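Local coordinates for regulatory protein PcrH (Pseudomonas aeruginosa, PDB 2XCC), which probably acts as a tetratricopeptide-repeat chaperone of the type III secretion system, binding translocator proteins before their export, at residues T17-Y22 and D51-L56; Q70-Y75 and A93-Q98; D82-R87 and A117-H122. All coordinates share one frame; numbering follows the deposited sequence. Where two conformers were deposited one is given.

The three contacts are spread over an all-helical array of the tetratricopeptide-repeat kind, with centres about 20 Å (interactions 1 and 2) and about 18 Å (1 and 3, 2 and 3) apart. Interaction 1 joins helices 15-30 and 52-64 and closes along the chain before the others open. Interaction 2 pairs helices 68-81 and 87-99, while interaction 3 brings together the loops that lead into helices 87-99 and 123-137, so the segments of these two alternate in sequence. Segment 51-56 packs against both other contacts, Phe-55 and Leu-56 on segment 70-75 and Ala-52 and Leu-56 on segment 82-87, so helix 52-64 touches the following helix and the loop before helix 87-99, consistent with a stacked repeat scaffold.

Interaction 1 of 3, residues T17-Y22 and D51-L56; sequences TLEQLY and DARYFL
The torsions of Tyr-22 and Arg-53 bring their end groups together: the tyrosine holds CG anti to its backbone N (chi1 162°), sending the ring toward helix 52-64, while the arginine chain bends at chi2 and chi3, bringing its guanidinium beside that ring. NH1 of Arg-53 comes within 3.2 Å of CE2 of Tyr-22, and the guanidinium makes an off-centre cation-pi contact, its CZ lying 4.6 Å from the ring centroid. The two planes stand 72° apart, so this is no flat stack. The aliphatic part of the arginine joins in, with CG 3.3 Å from the Tyr-22 OH.

Two carboxylates hold the guanidinium. Arg-53 takes Asp-51 side-on, NH2 giving to OD1 and NE to OD2, each at 2.6 Å and each on the syn side but somewhat out of the carboxylate plane. From helix 15-30, Glu-19 OE1 reaches NH1 at the guanidinium edge in a weak, long salt bridge of 3.5 Å, the two flat groups nearly coplanar. Two acids probably balance the single positive charge and limit its rotation next to the tyrosine.

Tyr-54 completes the contact: its CE1 lies 3.9 Å from CB of Tyr-22, the rings meet obliquely, and CB of Asp-51 lies over one face of the Tyr-54 ring, toward the rim.

Segments 17-22 and 52-56 run at 21°, their axes 11.9 Å apart. Helix 34-47, between them in sequence, touches both sides, Phe-41 meeting Tyr-22 and Cys-45 meeting Tyr-54, while Phe-55 turns to Leu-80 of the second subunit.

Interaction 2 of 3, residues Q70-Y75 and A93-Q98; sequences QALQSY and AECHLQ
Segments 70-75 and 93-98, carried by helices 68-81 and 87-99, pass each other antiparallel, at 156° with 9.5 Å between their axes, and come nearest where the CA atoms of Leu-72 and Cys-95 lie 6.6 Å apart. Leu-72 reaches across with both methyls: CD1 rests 3.5 Å from CB of Cys-95 and also sits over one face of the His-96 imidazole, toward its rim, in a CH-pi contact. CD2 meets the same ring at CE1, 3.4 Å away, the leucine and histidine chains crossing at about a right angle. Antiparallel packing of consecutive helices like this builds up a tetratricopeptide-repeat array. With SG anti to its carbonyl carbon (chi1 -67°), Cys-95 turns the sulfur toward two partners, CB of Ala-71, 3.6 Å from SG, and the edge of the Tyr-75 ring. The sulfur lies near the plane of that ring, 3.8 Å from CE2, a sulfur-aromatic contact at the rim. The Tyr-75 hydroxyl is hydrogen-bonded to OE1 of Gln-63 on helix 52-64, a helix whose Ala-60 touches the Tyr-75 side chain.

Interaction 3 of 3, residues D82-R87 and A117-H122; sequences DINEPR and AAQPAH
His-122, Pro-86 and Gln-119 carry this meeting of two inter-helix loops, of the kind that connect successive helices in a tetratricopeptide-repeat array. One loop follows helix 68-81 and makes a type I beta turn from Asp-82 to Glu-85; the other includes a short 3-10 segment and ends at His-122, the N-cap of helix 123-137.

The imidazole of His-122 lies against the pyrrolidine of Pro-86. CG of the proline sits over one face, 3.8 Å from the ring centroid but displaced toward the CG-CD2 side, where its nearest atom is CD2 at 3.6 Å. This is a CH-pi contact, and the two side chains cross at about a right angle. Pro-86 is buried and also touches Leu-115 and Ala-116 of helix 102-117.

The side chains of Gln-119 and Pro-86 come toward each other from opposite directions. The glutamine chain is extended beyond CG, chi2 being 179°, and this carries the amide to the first loop, where NE2 donates to the backbone O of Asn-84 in a nearly straight bond of 2.7 Å; the exact length is doubtful, because that oxygen is placed too close to a neighbour. NE2 has a second, weak bond to the carbonyl of Leu-115, so the amide spans the loop and the end of the preceding helix 102-117.

CE1 of the imidazole comes near a charged pair: this atom of His-122 lies 3.8 Å from NE of Arg-87, the ring and guanidinium planes 40° apart. Glu-85 makes a salt bridge with that arginine and caps the start of helix 87-99, its OE2 accepting from the backbone N of Arg-87 at 3.1 Å through the anti lone pair.

Interaction 1 of 3, residues T17-Y22 and D51-L56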
loop_
_atom_site.group_PDB
_atom_site.type_symbol
_atom_site.label_atom_id
_atom_site.label_comp_id
_atom_site.label_asym_id
_atom_site.label_seq_id
_atom_site.Cartn_x
_atom_site.Cartn_y
_atom_site.Cartn_z
ATOM N N THR A 17 -18.325 14.093 5.886
ATOM C CA THR A 17 -18.043 13.457 7.172
ATOM C C THR A 17 -16.621 12.944 7.157
ATOM O O THR A 17 -15.862 13.239 8.075
ATOM C CB THR A 17 -19.104 12.356 7.561
ATOM O OG1 THR A 17 -20.404 12.957 7.693
ATOM C CG2 THR A 17 -18.749 11.675 8.868
ATOM N N LEU A 18 -16.270 12.177 6.126
ATOM C CA LEU A 18 -14.884 11.743 5.860
ATOM C C LEU A 18 -13.876 12.875 5.943
ATOM O O LEU A 18 -12.844 12.739 6.570
ATOM C CB LEU A 18 -14.779 11.054 4.503
ATOM C CG LEU A 18 -15.567 9.728 4.395
ATOM C CD1 LEU A 18 -15.707 9.216 2.957
ATOM C CD2 LEU A 18 -15.001 8.635 5.297
ATOM N N GLU A 19 -14.183 14.005 5.332
ATOM C CA GLU A 19 -13.344 15.170 5.488
ATOM C C GLU A 19 -13.185 15.561 6.943
ATOM O O GLU A 19 -12.053 15.741 7.420
ATOM C CB GLU A 19 -13.871 16.348 4.678
ATOM C CG GLU A 19 -12.978 17.581 4.770
ATOM C CD GLU A 19 -11.607 17.357 4.147
ATOM O OE1 GLU A 19 -11.490 16.535 3.181
ATOM O OE2 GLU A 19 -10.647 17.984 4.662
ATOM N N GLN A 20 -14.287 15.656 7.686
ATOM C CA GLN A 20 -14.185 16.120 9.087
ATOM C C GLN A 20 -13.506 15.106 9.958
ATOM O O GLN A 20 -12.912 15.434 10.966
ATOM C CB GLN A 20 -15.560 16.466 9.667
ATOM C CG GLN A 20 -16.040 17.878 9.352
ATOM C CD GLN A 20 -17.505 18.065 9.731
ATOM O OE1 GLN A 20 -17.842 18.087 10.928
ATOM N NE2 GLN A 20 -18.399 18.146 8.713
ATOM N N LEU A 21 -13.609 13.855 9.584
ATOM C CA LEU A 21 -13.011 12.830 10.370
ATOM C C LEU A 21 -11.462 12.976 10.271
ATOM O O LEU A 21 -10.743 12.883 11.288
ATOM C CB LEU A 21 -13.525 11.497 9.849
ATOM C CG LEU A 21 -13.161 10.310 10.695
ATOM C CD1 LEU A 21 -13.727 10.560 12.125
ATOM C CD2 LEU A 21 -13.707 9.015 10.099
ATOM N N TYR A 22 -10.979 13.244 9.055
ATOM C CA TYR A 22 -9.569 13.436 8.775
ATOM C C TYR A 22 -9.054 14.595 9.653
ATOM O O TYR A 22 -8.122 14.404 10.475
ATOM C CB TYR A 22 -9.370 13.672 7.267
ATOM C CG TYR A 22 -8.044 14.293 6.844
ATOM C CD1 TYR A 22 -6.854 13.625 7.033
ATOM C CD2 TYR A 22 -7.997 15.556 6.233
ATOM C CE1 TYR A 22 -5.646 14.182 6.667
ATOM C CE2 TYR A 22 -6.777 16.132 5.855
ATOM C CZ TYR A 22 -5.613 15.414 6.094
ATOM O OH TYR A 22 -4.415 15.911 5.734
ATOM N N ASP A 51 -6.777 8.069 -0.850
ATOM C CA ASP A 51 -6.595 9.453 -0.440
ATOM C C ASP A 51 -5.258 9.519 0.289
ATOM O O ASP A 51 -5.204 9.420 1.522
ATOM C CB ASP A 51 -7.770 9.968 0.391
ATOM C CG ASP A 51 -7.865 11.487 0.396
ATOM O OD1 ASP A 51 -8.980 12.029 0.292
ATOM O OD2 ASP A 51 -6.837 12.175 0.496
ATOM N N ALA A 52 -4.187 9.655 -0.501
ATOM C CA ALA A 52 -2.808 9.818 -0.041
ATOM C C ALA A 52 -2.739 10.446 1.317
ATOM O O ALA A 52 -2.069 9.908 2.214
ATOM C CB ALA A 52 -2.027 10.655 -1.032
ATOM N N ARG A 53 -3.442 11.567 1.484
ATOM C CA ARG A 53 -3.585 12.210 2.772
ATOM C C ARG A 53 -3.649 11.225 3.948
ATOM O O ARG A 53 -3.133 11.514 4.998
ATOM C CB ARG A 53 -4.861 13.027 2.747
ATOM C CG ARG A 53 -4.694 14.554 2.735
ATOM C CD ARG A 53 -5.599 15.242 1.652
ATOM N NE ARG A 53 -6.902 14.620 1.369
ATOM C CZ ARG A 53 -8.049 14.928 1.976
ATOM N NH1 ARG A 53 -8.098 15.820 2.962
ATOM N NH2 ARG A 53 -9.146 14.308 1.616
ATOM N N TYR A 54 -4.318 10.085 3.783
ATOM C CA TYR A 54 -4.603 9.201 4.917
ATOM C C TYR A 54 -3.447 8.306 5.203
ATOM O O TYR A 54 -3.224 7.908 6.353
ATOM C CB TYR A 54 -5.788 8.289 4.667
ATOM C CG TYR A 54 -7.092 8.988 4.423
ATOM C CD1 TYR A 54 -7.325 10.279 4.902
ATOM C CD2 TYR A 54 -8.103 8.357 3.699
ATOM C CE1 TYR A 54 -8.531 10.928 4.648
ATOM C CE2 TYR A 54 -9.315 8.993 3.455
ATOM C CZ TYR A 54 -9.519 10.276 3.938
ATOM O OH TYR A 54 -10.716 10.889 3.718
ATOM N N PHE A 55 -2.724 7.968 4.145
ATOM C CA PHE A 55 -1.421 7.320 4.312
ATOM C C PHE A 55 -0.350 8.295 4.764
ATOM O O PHE A 55 0.387 7.985 5.681
ATOM C CB PHE A 55 -1.088 6.484 3.105
ATOM C CG PHE A 55 -2.159 5.556 2.795
ATOM C CD1 PHE A 55 -2.144 4.274 3.296
ATOM C CD2 PHE A 55 -3.253 5.967 2.072
ATOM C CE1 PHE A 55 -3.218 3.400 3.017
ATOM C CE2 PHE A 55 -4.316 5.084 1.768
ATOM C CZ PHE A 55 -4.276 3.818 2.245
ATOM N N LEU A 56 -0.349 9.513 4.262
ATOM C CA LEU A 56 0.490 10.499 4.919
ATOM C C LEU A 56 0.251 10.495 6.405
ATOM O O LEU A 56 1.210 10.463 7.161
ATOM C CB LEU A 56 0.286 11.911 4.371
ATOM C CG LEU A 56 1.269 12.389 3.334
ATOM C CD1 LEU A 56 0.984 13.921 3.072
ATOM C CD2 LEU A 56 2.750 12.155 3.770
#

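Interaction 2 of 3, residues Q70-Y75 and A93-Q98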
loop_
_atom_site.group_PDB
_atom_site.type_symbol
_atom_site.label_atom_id
_atom_site.label_comp_id
_atom_site.label_asym_id
_atom_site.label_seq_id
_atom_site.Cartn_x
_atom_site.Cartn_y
_atom_site.Cartn_z
ATOM N N GLN A 70 6.731 0.036 9.755
ATOM C CA GLN A 70 5.323 0.263 9.563
ATOM C C GLN A 70 5.024 1.609 8.890
ATOM O O GLN A 70 4.236 1.655 7.953
ATOM C CB GLN A 70 4.612 0.211 10.925
ATOM C CG GLN A 70 4.740 -1.148 11.643
ATOM C CD GLN A 70 3.673 -1.291 12.731
ATOM O OE1 GLN A 70 2.495 -1.333 12.417
ATOM N NE2 GLN A 70 4.080 -1.361 13.994
ATOM N N ALA A 71 5.651 2.677 9.383
ATOM C CA ALA A 71 5.608 4.000 8.736
ATOM C C ALA A 71 5.971 3.808 7.285
ATOM O O ALA A 71 5.287 4.305 6.372
ATOM C CB ALA A 71 6.560 4.980 9.425
ATOM N N LEU A 72 7.008 2.998 7.087
ATOM C CA LEU A 72 7.617 2.865 5.807
ATOM C C LEU A 72 6.625 2.265 4.854
ATOM O O LEU A 72 6.414 2.784 3.760
ATOM C CB LEU A 72 8.912 2.067 5.948
ATOM C CG LEU A 72 10.098 2.474 5.098
ATOM C CD1 LEU A 72 10.199 3.988 5.004
ATOM C CD2 LEU A 72 11.393 1.897 5.720
ATOM N N GLN A 73 5.977 1.203 5.278
ATOM C CA GLN A 73 4.847 0.638 4.516
ATOM C C GLN A 73 3.765 1.680 4.133
ATOM O O GLN A 73 3.408 1.729 2.955
ATOM C CB GLN A 73 4.181 -0.458 5.321
ATOM C CG GLN A 73 4.746 -1.835 5.163
ATOM C CD GLN A 73 4.447 -2.690 6.397
ATOM O OE1 GLN A 73 3.284 -2.913 6.760
ATOM N NE2 GLN A 73 5.495 -3.154 7.054
ATOM N N SER A 74 3.235 2.507 5.070
ATOM C CA SER A 74 2.193 3.464 4.630
ATOM C C SER A 74 2.729 4.363 3.560
ATOM O O SER A 74 2.097 4.516 2.531
ATOM C CB SER A 74 1.558 4.330 5.716
ATOM O OG SER A 74 1.387 3.594 6.879
ATOM N N TYR A 75 3.893 4.948 3.817
ATOM C CA TYR A 75 4.485 5.929 2.921
ATOM C C TYR A 75 4.598 5.353 1.498
ATOM O O TYR A 75 4.157 5.972 0.495
ATOM C CB TYR A 75 5.824 6.343 3.491
ATOM C CG TYR A 75 5.727 7.262 4.721
ATOM C CD1 TYR A 75 4.647 8.122 4.898
ATOM C CD2 TYR A 75 6.742 7.284 5.684
ATOM C CE1 TYR A 75 4.566 8.981 6.001
ATOM C CE2 TYR A 75 6.654 8.117 6.811
ATOM C CZ TYR A 75 5.558 8.979 6.941
ATOM O OH TYR A 75 5.502 9.852 8.005
ATOM N N ALA A 93 12.502 8.541 3.943
ATOM C CA ALA A 93 13.923 8.644 4.068
ATOM C C ALA A 93 14.307 8.900 5.508
ATOM O O ALA A 93 15.282 8.282 6.015
ATOM C CB ALA A 93 14.455 9.728 3.097
ATOM N N GLU A 94 13.538 9.748 6.213
ATOM C CA GLU A 94 13.772 9.929 7.661
ATOM C C GLU A 94 13.565 8.589 8.386
ATOM O O GLU A 94 14.240 8.277 9.380
ATOM C CB GLU A 94 12.825 10.935 8.263
ATOM C CG GLU A 94 12.850 12.408 7.708
ATOM C CD GLU A 94 11.853 13.339 8.475
ATOM O OE1 GLU A 94 12.314 14.396 8.971
ATOM O OE2 GLU A 94 10.629 12.984 8.624
ATOM N N CYS A 95 12.622 7.790 7.881
ATOM C CA CYS A 95 12.441 6.435 8.452
ATOM C C CYS A 95 13.692 5.603 8.208
ATOM O O CYS A 95 14.267 5.107 9.140
ATOM C CB CYS A 95 11.166 5.730 7.927
ATOM S SG CYS A 95 9.672 6.565 8.496
ATOM N N HIS A 96 14.103 5.498 6.947
ATOM C CA HIS A 96 15.328 4.827 6.560
ATOM C C HIS A 96 16.510 5.238 7.419
ATOM O O HIS A 96 17.198 4.393 7.973
ATOM C CB HIS A 96 15.624 5.086 5.081
ATOM C CG HIS A 96 14.732 4.327 4.130
ATOM N ND1 HIS A 96 14.490 2.977 4.245
ATOM C CD2 HIS A 96 14.059 4.727 3.026
ATOM C CE1 HIS A 96 13.705 2.578 3.267
ATOM N NE2 HIS A 96 13.430 3.621 2.513
ATOM N N LEU A 97 16.712 6.536 7.584
ATOM C CA LEU A 97 17.763 7.031 8.473
ATOM C C LEU A 97 17.736 6.436 9.868
ATOM O O LEU A 97 18.794 6.148 10.451
ATOM C CB LEU A 97 17.711 8.558 8.588
ATOM C CG LEU A 97 18.821 9.486 8.070
ATOM C CD1 LEU A 97 18.843 10.891 8.729
ATOM C CD2 LEU A 97 20.227 8.865 8.170
ATOM N N GLN A 98 16.553 6.285 10.461
ATOM C CA GLN A 98 16.518 5.735 11.818
ATOM C C GLN A 98 16.620 4.219 11.774
ATOM O O GLN A 98 17.015 3.592 12.740
ATOM C CB GLN A 98 15.287 6.180 12.601
ATOM C CG GLN A 98 15.047 7.663 12.631
ATOM C CD GLN A 98 15.813 8.367 13.721
ATOM O OE1 GLN A 98 16.082 7.809 14.798
ATOM N NE2 GLN A 98 16.179 9.628 13.455
#

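Interaction 3 of 3, residues D82-R87 and A117-H122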
loop_
_atom_site.group_PDB
_atom_site.type_symbol
_atom_site.label_atom_id
_atom_site.label_comp_id
_atom_site.label_asym_id
_atom_site.label_seq_id
_atom_site.Cartn_x
_atom_site.Cartn_y
_atom_site.Cartn_z
ATOM N N ASP A 82 0.100 8.395 -5.276
ATOM C CA ASP A 82 0.278 9.796 -5.654
ATOM C C ASP A 82 1.747 10.042 -5.963
ATOM O O ASP A 82 2.488 10.534 -5.096
ATOM C CB ASP A 82 -0.164 10.692 -4.516
ATOM C CG ASP A 82 -0.106 12.179 -4.877
ATOM O OD1 ASP A 82 0.443 12.557 -5.945
ATOM O OD2 ASP A 82 -0.636 12.978 -4.097
ATOM N N ILE A 83 2.152 9.719 -7.197
ATOM C CA ILE A 83 3.577 9.725 -7.628
ATOM C C ILE A 83 4.212 11.138 -7.679
ATOM O O ILE A 83 5.331 11.327 -8.160
ATOM C CB ILE A 83 3.744 9.058 -9.003
ATOM C CG1 ILE A 83 3.043 9.888 -10.096
ATOM C CG2 ILE A 83 3.220 7.611 -8.968
ATOM C CD1 ILE A 83 3.270 9.430 -11.518
ATOM N N ASN A 84 3.483 12.126 -7.182
ATOM C CA ASN A 84 3.913 13.506 -7.258
ATOM C C ASN A 84 4.125 14.102 -5.886
ATOM O O ASN A 84 4.708 15.186 -5.761
ATOM C CB ASN A 84 2.885 14.330 -8.033
ATOM C CG ASN A 84 3.194 14.398 -9.513
ATOM O OD1 ASN A 84 4.255 14.872 -9.918
ATOM N ND2 ASN A 84 2.271 13.920 -10.330
ATOM N N GLU A 85 3.658 13.382 -4.866
ATOM C CA GLU A 85 3.670 13.871 -3.504
ATOM C C GLU A 85 5.042 13.680 -2.899
ATOM O O GLU A 85 5.449 12.552 -2.667
ATOM C CB GLU A 85 2.564 13.174 -2.685
ATOM C CG GLU A 85 2.587 13.444 -1.173
ATOM C CD GLU A 85 2.454 14.914 -0.807
ATOM O OE1 GLU A 85 1.402 15.516 -1.079
ATOM O OE2 GLU A 85 3.400 15.458 -0.194
ATOM N N PRO A 86 5.763 14.793 -2.662
ATOM C CA PRO A 86 7.155 14.655 -2.279
ATOM C C PRO A 86 7.335 14.162 -0.871
ATOM O O PRO A 86 8.397 13.558 -0.544
ATOM C CB PRO A 86 7.730 16.074 -2.445
ATOM C CG PRO A 86 6.577 16.984 -2.674
ATOM C CD PRO A 86 5.492 16.125 -3.227
ATOM N N ARG A 87 6.303 14.377 -0.045
ATOM C CA ARG A 87 6.404 14.042 1.351
ATOM C C ARG A 87 6.502 12.550 1.607
ATOM O O ARG A 87 7.094 12.148 2.622
ATOM C CB ARG A 87 5.276 14.642 2.148
ATOM C CG ARG A 87 5.410 16.126 2.432
ATOM C CD ARG A 87 4.068 16.689 2.913
ATOM N NE ARG A 87 2.987 16.674 1.913
ATOM C CZ ARG A 87 1.716 16.984 2.202
ATOM N NH1 ARG A 87 1.396 17.309 3.446
ATOM N NH2 ARG A 87 0.772 16.978 1.265
ATOM N N ALA A 117 10.884 20.220 -6.049
ATOM C CA ALA A 117 11.359 21.412 -6.763
ATOM C C ALA A 117 10.401 21.877 -7.875
ATOM O O ALA A 117 10.418 23.043 -8.231
ATOM C CB ALA A 117 12.796 21.222 -7.313
ATOM N N ALA A 118 9.576 20.978 -8.428
ATOM C CA ALA A 118 8.662 21.380 -9.519
ATOM C C ALA A 118 7.424 22.067 -8.966
ATOM O O ALA A 118 6.580 22.554 -9.715
ATOM C CB ALA A 118 8.275 20.185 -10.409
ATOM N N GLN A 119 7.360 22.153 -7.645
ATOM C CA GLN A 119 6.125 22.427 -6.969
ATOM C C GLN A 119 6.211 23.635 -6.050
ATOM O O GLN A 119 6.585 23.506 -4.893
ATOM C CB GLN A 119 5.636 21.157 -6.237
ATOM C CG GLN A 119 5.106 20.056 -7.206
ATOM C CD GLN A 119 4.643 18.775 -6.491
ATOM O OE1 GLN A 119 3.742 18.817 -5.646
ATOM N NE2 GLN A 119 5.256 17.630 -6.839
ATOM N N PRO A 120 5.803 24.813 -6.554
ATOM C CA PRO A 120 5.762 26.056 -5.784
ATOM C C PRO A 120 5.335 25.877 -4.317
ATOM O O PRO A 120 5.952 26.479 -3.422
ATOM C CB PRO A 120 4.718 26.876 -6.544
ATOM C CG PRO A 120 4.935 26.494 -7.921
ATOM C CD PRO A 120 5.182 25.005 -7.880
ATOM N N ALA A 121 4.322 25.050 -4.056
ATOM C CA ALA A 121 3.928 24.769 -2.657
ATOM C C ALA A 121 5.023 24.114 -1.790
ATOM O O ALA A 121 5.089 24.362 -0.583
ATOM C CB ALA A 121 2.660 23.935 -2.601
ATOM N N HIS A 122 5.863 23.267 -2.392
ATOM C CA HIS A 122 6.848 22.525 -1.618
ATOM C C HIS A 122 8.287 23.044 -1.715
ATOM O O HIS A 122 9.227 22.288 -1.500
ATOM C CB HIS A 122 6.808 21.059 -2.002
ATOM C CG HIS A 122 5.502 20.396 -1.708
ATOM N ND1 HIS A 122 5.082 20.109 -0.423
ATOM C CD2 HIS A 122 4.524 19.960 -2.534
ATOM C CE1 HIS A 122 3.905 19.520 -0.478
ATOM N NE2 HIS A 122 3.545 19.421 -1.745
#